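Plasmodium falciparum gamete antigen 27/25 (Plasmodium falciparum, PDB 1N81) is essential for sexual development of the malaria parasite, although its molecular activity is unsettled and may involve protein dimerization. Local coordinates at residues A[21-26]-A[107-112]. Numbering follows the deposited sequence.
Sequences IEFHAC and WVEQRV
Phe-23 of helix 13-35 reaches across to helix 96-122 and is met there by Gln-110 over one ring face and by Glu-109 at the ring edge. The face contact is a CH-pi interaction: Gln-110 CB sits 3.8 Å from the centroid of the Phe-23 ring, only 15° off its normal. With CG anti to the backbone N (chi1 -175°), the glutamine runs extended back along the phenylalanine, its amide nearly parallel to the ring. Gln-110 OE1 ends 3.7 Å from Phe-23 CB. Glu-22 CG lies over the opposite face, toward the rim.

At the edge the contact is van der Waals, Phe-23 CZ lying 3.7 Å from Glu-109 CG. The carboxylate stands almost upright to the ring, the planes 81° apart.

No hydrogen bond links the two segments, and the polar ends are held by others. Gln-110 NE2 bonds to Asp-20 OD1, about one turn before Phe-23, while Arg-84 of helix 71-89 forms salt bridges with both Glu-22 and Glu-109, and Arg-165 takes the other Glu-109 oxygen. The shared arginine probably offsets repulsion between these buried acids. The nonpolar ring thus packs against aliphatic parts of side chains whose charged ends belong to an ionic network joining four helices.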
# COMPACT_ATOMS: atom_id res chain seq x y z
N ILE A 21 -3.76 3.54 -6.60
CA ILE A 21 -3.69 4.94 -6.27
C ILE A 21 -2.53 5.30 -5.31
O ILE A 21 -1.73 6.20 -5.60
CB ILE A 21 -5.02 5.40 -5.65
CG1 ILE A 21 -6.09 5.51 -6.75
CG2 ILE A 21 -4.84 6.72 -4.92
CD1 ILE A 21 -7.50 5.51 -6.23
N GLU A 22 -2.47 4.59 -4.20
CA GLU A 22 -1.45 4.80 -3.16
C GLU A 22 -0.04 4.50 -3.66
O GLU A 22 0.88 5.28 -3.46
CB GLU A 22 -1.73 3.88 -1.96
CG GLU A 22 -0.57 3.81 -0.94
CD GLU A 22 -1.01 3.40 0.48
OE1 GLU A 22 -0.12 3.21 1.35
OE2 GLU A 22 -2.22 3.28 0.73
N PHE A 23 0.12 3.36 -4.32
CA PHE A 23 1.46 3.01 -4.76
C PHE A 23 1.98 3.81 -5.95
O PHE A 23 3.17 4.08 -6.01
CB PHE A 23 1.56 1.49 -4.97
CG PHE A 23 1.59 0.70 -3.67
CD1 PHE A 23 0.41 0.21 -3.10
CD2 PHE A 23 2.78 0.55 -2.97
CE1 PHE A 23 0.41 -0.43 -1.85
CE2 PHE A 23 2.80 -0.10 -1.68
CZ PHE A 23 1.60 -0.59 -1.13
N HIS A 24 1.11 4.21 -6.89
CA HIS A 24 1.60 5.03 -8.00
C HIS A 24 1.85 6.43 -7.49
O HIS A 24 2.81 7.10 -7.90
CB HIS A 24 0.61 5.06 -9.17
CG HIS A 24 0.65 3.83 -10.02
ND1 HIS A 24 1.46 3.73 -11.14
CD2 HIS A 24 0.06 2.62 -9.87
CE1 HIS A 24 1.36 2.51 -11.64
NE2 HIS A 24 0.52 1.81 -10.89
N ALA A 25 1.02 6.88 -6.56
CA ALA A 25 1.26 8.21 -6.01
C ALA A 25 2.63 8.17 -5.29
O ALA A 25 3.40 9.14 -5.33
CB ALA A 25 0.13 8.62 -5.02
N CYS A 26 2.92 7.06 -4.63
CA CYS A 26 4.19 6.93 -3.91
C CYS A 26 5.36 6.91 -4.92
O CYS A 26 6.34 7.63 -4.75
CB CYS A 26 4.18 5.65 -3.05
SG CYS A 26 5.59 5.56 -1.88
N TRP A 107 6.17 -2.83 -5.37
CA TRP A 107 5.48 -3.96 -6.00
C TRP A 107 5.26 -5.07 -4.98
O TRP A 107 4.16 -5.63 -4.88
CB TRP A 107 6.33 -4.50 -7.15
CG TRP A 107 5.69 -5.52 -8.01
CD1 TRP A 107 5.04 -5.30 -9.19
CD2 TRP A 107 5.63 -6.95 -7.77
NE1 TRP A 107 4.59 -6.50 -9.71
CE2 TRP A 107 4.93 -7.52 -8.86
CE3 TRP A 107 6.10 -7.79 -6.76
CZ2 TRP A 107 4.67 -8.90 -8.95
CZ3 TRP A 107 5.85 -9.16 -6.84
CH2 TRP A 107 5.15 -9.70 -7.94
N VAL A 108 6.31 -5.39 -4.24
CA VAL A 108 6.25 -6.44 -3.25
C VAL A 108 5.17 -6.15 -2.21
O VAL A 108 4.34 -7.00 -1.92
CB VAL A 108 7.61 -6.61 -2.57
CG1 VAL A 108 7.46 -7.47 -1.27
CG2 VAL A 108 8.61 -7.29 -3.59
N GLU A 109 5.18 -4.94 -1.67
CA GLU A 109 4.21 -4.56 -0.66
C GLU A 109 2.80 -4.61 -1.26
O GLU A 109 1.87 -5.16 -0.64
CB GLU A 109 4.54 -3.15 -0.12
CG GLU A 109 3.65 -2.73 1.05
CD GLU A 109 4.02 -1.38 1.65
OE1 GLU A 109 3.25 -0.90 2.50
OE2 GLU A 109 5.06 -0.80 1.29
N GLN A 110 2.62 -4.07 -2.46
CA GLN A 110 1.29 -4.08 -3.06
C GLN A 110 0.79 -5.52 -3.30
O GLN A 110 -0.38 -5.87 -3.01
CB GLN A 110 1.24 -3.24 -4.34
CG GLN A 110 -0.16 -3.15 -4.90
CD GLN A 110 -0.30 -2.17 -6.04
OE1 GLN A 110 0.69 -1.71 -6.59
NE2 GLN A 110 -1.53 -1.86 -6.39
N ARG A 111 1.68 -6.38 -3.79
CA ARG A 111 1.32 -7.78 -3.98
C ARG A 111 0.95 -8.51 -2.66
O ARG A 111 0.04 -9.34 -2.63
CB ARG A 111 2.46 -8.53 -4.62
CG ARG A 111 2.21 -9.99 -4.78
CD ARG A 111 1.02 -10.26 -5.71
NE ARG A 111 1.14 -11.58 -6.34
CZ ARG A 111 1.49 -11.79 -7.61
NH1 ARG A 111 1.76 -10.77 -8.40
NH2 ARG A 111 1.57 -13.03 -8.08
N VAL A 112 1.68 -8.26 -1.58
CA VAL A 112 1.35 -8.95 -0.33
C VAL A 112 -0.03 -8.47 0.14
O VAL A 112 -0.87 -9.29 0.54
CB VAL A 112 2.42 -8.75 0.74
CG1 VAL A 112 1.94 -9.31 2.08
CG2 VAL A 112 3.68 -9.48 0.33